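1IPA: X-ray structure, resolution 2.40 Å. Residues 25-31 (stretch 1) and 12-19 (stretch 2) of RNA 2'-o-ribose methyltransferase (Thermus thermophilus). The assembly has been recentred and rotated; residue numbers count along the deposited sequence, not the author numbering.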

# COMPACT_ATOMS: atom_id res chain seq x y z
N SER A 25 15.84 -12.52 -0.81
CA SER A 25 16.81 -13.53 -0.45
C SER A 25 17.39 -13.29 0.93
O SER A 25 17.64 -14.24 1.67
CB SER A 25 17.93 -13.60 -1.50
OG SER A 25 18.85 -12.55 -1.33
N GLN A 26 17.59 -12.03 1.30
CA GLN A 26 18.15 -11.71 2.61
C GLN A 26 17.10 -11.46 3.68
O GLN A 26 17.43 -11.28 4.85
CB GLN A 26 19.04 -10.48 2.52
CG GLN A 26 20.27 -10.68 1.67
CD GLN A 26 21.00 -9.38 1.44
OE1 GLN A 26 20.45 -8.43 0.88
NE2 GLN A 26 22.25 -9.32 1.89
N ARG A 27 15.83 -11.46 3.29
CA ARG A 27 14.74 -11.22 4.22
C ARG A 27 14.92 -9.92 5.01
O ARG A 27 14.67 -9.88 6.21
CB ARG A 27 14.59 -12.39 5.18
CG ARG A 27 14.08 -13.64 4.49
CD ARG A 27 14.01 -14.81 5.43
NE ARG A 27 13.73 -16.04 4.70
CZ ARG A 27 13.62 -17.24 5.27
NH1 ARG A 27 13.78 -17.39 6.58
NH2 ARG A 27 13.35 -18.30 4.51
N ARG A 28 15.33 -8.87 4.32
CA ARG A 28 15.52 -7.58 4.95
C ARG A 28 15.09 -6.45 4.01
O ARG A 28 15.07 -6.61 2.79
CB ARG A 28 16.97 -7.42 5.38
CG ARG A 28 17.27 -8.22 6.63
CD ARG A 28 18.73 -8.25 6.97
NE ARG A 28 18.95 -8.87 8.27
CZ ARG A 28 18.68 -10.14 8.56
NH1 ARG A 28 18.19 -10.95 7.62
NH2 ARG A 28 18.91 -10.61 9.78
N PHE A 29 14.72 -5.31 4.59
CA PHE A 29 14.29 -4.17 3.80
C PHE A 29 14.47 -2.88 4.58
O PHE A 29 14.55 -2.89 5.82
CB PHE A 29 12.82 -4.33 3.35
CG PHE A 29 11.82 -4.36 4.47
CD1 PHE A 29 10.99 -3.27 4.72
CD2 PHE A 29 11.69 -5.50 5.28
CE1 PHE A 29 10.05 -3.30 5.74
CE2 PHE A 29 10.74 -5.53 6.31
CZ PHE A 29 9.92 -4.42 6.54
N LEU A 30 14.55 -1.77 3.85
CA LEU A 30 14.76 -0.47 4.44
C LEU A 30 13.45 0.24 4.68
O LEU A 30 12.48 0.08 3.93
CB LEU A 30 15.63 0.38 3.51
CG LEU A 30 16.99 -0.21 3.13
CD1 LEU A 30 17.54 0.51 1.91
CD2 LEU A 30 17.94 -0.12 4.31
N ILE A 31 13.41 1.02 5.76
CA ILE A 31 12.23 1.76 6.09
C ILE A 31 12.61 3.23 6.31
O ILE A 31 13.15 3.59 7.36
CB ILE A 31 11.56 1.20 7.35
CG1 ILE A 31 11.27 -0.30 7.16
CG2 ILE A 31 10.29 1.98 7.65
CD1 ILE A 31 10.61 -0.98 8.38
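Stretch 2 12-19: KELARLLE

Residues 12-19 pack against the end of one helix and the start of the strand that follows it in the same chain, burying 380 Å² between the two stretches. Stretch 2 opens within a helix that begins earlier in the chain. The chain runs in toward the strand, from Lys12, which makes no contact, to Leu17. Arg16, Leu17 and Leu18 keep helical phi/psi without the regular bonds, and i to i-3 backbone hydrogen bonds run through this part of the chain: Leu17 N to Leu14 O at 3.0 Å, Leu18 N to Ala15 O at 3.0 Å and Glu19 N to Arg16 O at 3.1 Å. Glu19 then leaves helical conformation (phi/psi -102/143) and occupies the N-cap position of the next helix. The backbones come nearest at Phe29 and Leu17, whose CA atoms are 5.8 Å apart. No direct hydrogen bond joins the two stretches; leucine packing and a bridging water are the main features of the contact, with Gln26 also well covered.

Stretch 1 begins with the last helical residues, Ser25 and Gln26. Ser25 remains outside contact range, whereas Gln26 directs its CA-to-CB bond toward stretch 2 and, with chi1 in m and chi2 in t, lies beside Leu17, Arg16 and Glu13. Stretch 2 covers 75 Å² of its surface. Arg27 ends the helix with positive phi (54/43), and its CA-to-CB bond points away from stretch 2, in keeping with the absence of any contact.

At Arg28 the chain becomes extended (-142/155). Its CA-to-CB bond runs sideways, and the end of the side chain leads away, folding back on its own stretch so that NH1 donates a hydrogen bond to Gln26 O at 2.9 Å. The guanidinium thus ties the start of the strand to the end of the preceding helix. What Arg28 offers to stretch 2 is mainly backbone: its O atom lies 3.7 Å from Leu17 CG. Phe29 likewise presents its main chain, with CA 4.2 Å from Leu17 CG, while its CA-to-CB bond points away from stretch 2.

Strand alternation brings Leu30 back toward stretch 2, and here the packing is most extensive. Its CG lies 4.0 Å from Leu17 CB, CD1 is 4.1 Å from Leu18 CD2, and CD2 is 4.4 Å from Leu14 CB. Leu30 CD1 also approaches the backbone, 3.6 Å from Leu14 O. Leu14, Leu17 and Leu18 thus all contact the one leucine of the strand. Leu17 is the most heavily covered residue of the contact, losing 92 Å² against 84 Å² for Leu30; its chi1 of -92° and chi2 of 20° both fall between the usual wells.

A water completes the join at this point. It donates to Leu17 O at 2.8 Å and accepts from Leu30 N at 3.0 Å, linking the two backbones where they do not bond directly. Beyond it, Ile31 continues the strand out of reach of stretch 2.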

# COMPACT_ATOMS: atom_id res chain seq x y z
N LYS A 12 27.06 -0.12 0.80
CA LYS A 12 26.88 -0.83 -0.46
C LYS A 12 25.96 -2.03 -0.23
O LYS A 12 25.18 -2.40 -1.11
CB LYS A 12 28.24 -1.29 -1.00
CG LYS A 12 29.13 -0.12 -1.43
CD LYS A 12 30.55 -0.56 -1.75
CE LYS A 12 30.63 -1.40 -3.01
NZ LYS A 12 32.06 -1.65 -3.36
N GLU A 13 26.03 -2.61 0.96
CA GLU A 13 25.20 -3.76 1.29
C GLU A 13 23.75 -3.33 1.49
O GLU A 13 22.83 -4.01 1.05
CB GLU A 13 25.71 -4.44 2.56
CG GLU A 13 25.14 -5.84 2.77
CD GLU A 13 25.74 -6.54 3.98
OE1 GLU A 13 25.85 -7.79 3.94
OE2 GLU A 13 26.09 -5.86 4.97
N LEU A 14 23.53 -2.19 2.13
CA LEU A 14 22.17 -1.71 2.34
C LEU A 14 21.51 -1.23 1.04
O LEU A 14 20.32 -1.43 0.83
CB LEU A 14 22.18 -0.59 3.38
CG LEU A 14 22.66 -1.03 4.77
CD1 LEU A 14 22.62 0.15 5.73
CD2 LEU A 14 21.79 -2.16 5.29
N ALA A 15 22.30 -0.63 0.15
CA ALA A 15 21.77 -0.13 -1.13
C ALA A 15 21.15 -1.24 -1.98
O ALA A 15 20.21 -1.00 -2.75
CB ALA A 15 22.87 0.60 -1.92
N ARG A 16 21.68 -2.45 -1.86
CA ARG A 16 21.16 -3.58 -2.62
C ARG A 16 19.70 -3.85 -2.28
O ARG A 16 18.95 -4.42 -3.07
CB ARG A 16 22.00 -4.83 -2.33
CG ARG A 16 23.34 -4.91 -3.07
CD ARG A 16 24.29 -5.88 -2.37
NE ARG A 16 23.60 -7.09 -1.92
CZ ARG A 16 23.42 -8.18 -2.66
NH1 ARG A 16 23.89 -8.22 -3.90
NH2 ARG A 16 22.77 -9.22 -2.16
N LEU A 17 19.29 -3.45 -1.08
CA LEU A 17 17.93 -3.67 -0.64
C LEU A 17 16.92 -2.83 -1.43
O LEU A 17 15.71 -2.99 -1.25
CB LEU A 17 17.81 -3.39 0.87
CG LEU A 17 17.99 -4.52 1.90
CD1 LEU A 17 18.74 -5.73 1.33
CD2 LEU A 17 18.71 -3.95 3.10
N LEU A 18 17.40 -1.95 -2.30
CA LEU A 18 16.49 -1.15 -3.11
C LEU A 18 15.86 -2.02 -4.20
O LEU A 18 14.83 -1.67 -4.76
CB LEU A 18 17.19 0.06 -3.73
CG LEU A 18 17.61 1.12 -2.70
CD1 LEU A 18 18.28 2.28 -3.39
CD2 LEU A 18 16.40 1.59 -1.92
N GLU A 19 16.49 -3.16 -4.47
CA GLU A 19 15.98 -4.09 -5.47
C GLU A 19 15.26 -5.26 -4.79
O GLU A 19 15.68 -5.72 -3.73
CB GLU A 19 17.13 -4.55 -6.35
CG GLU A 19 17.69 -3.41 -7.18
CD GLU A 19 19.04 -3.71 -7.77
OE1 GLU A 19 19.18 -4.75 -8.44
OE2 GLU A 19 19.97 -2.90 -7.56
O HOH W 1 14.35 -1.74 0.85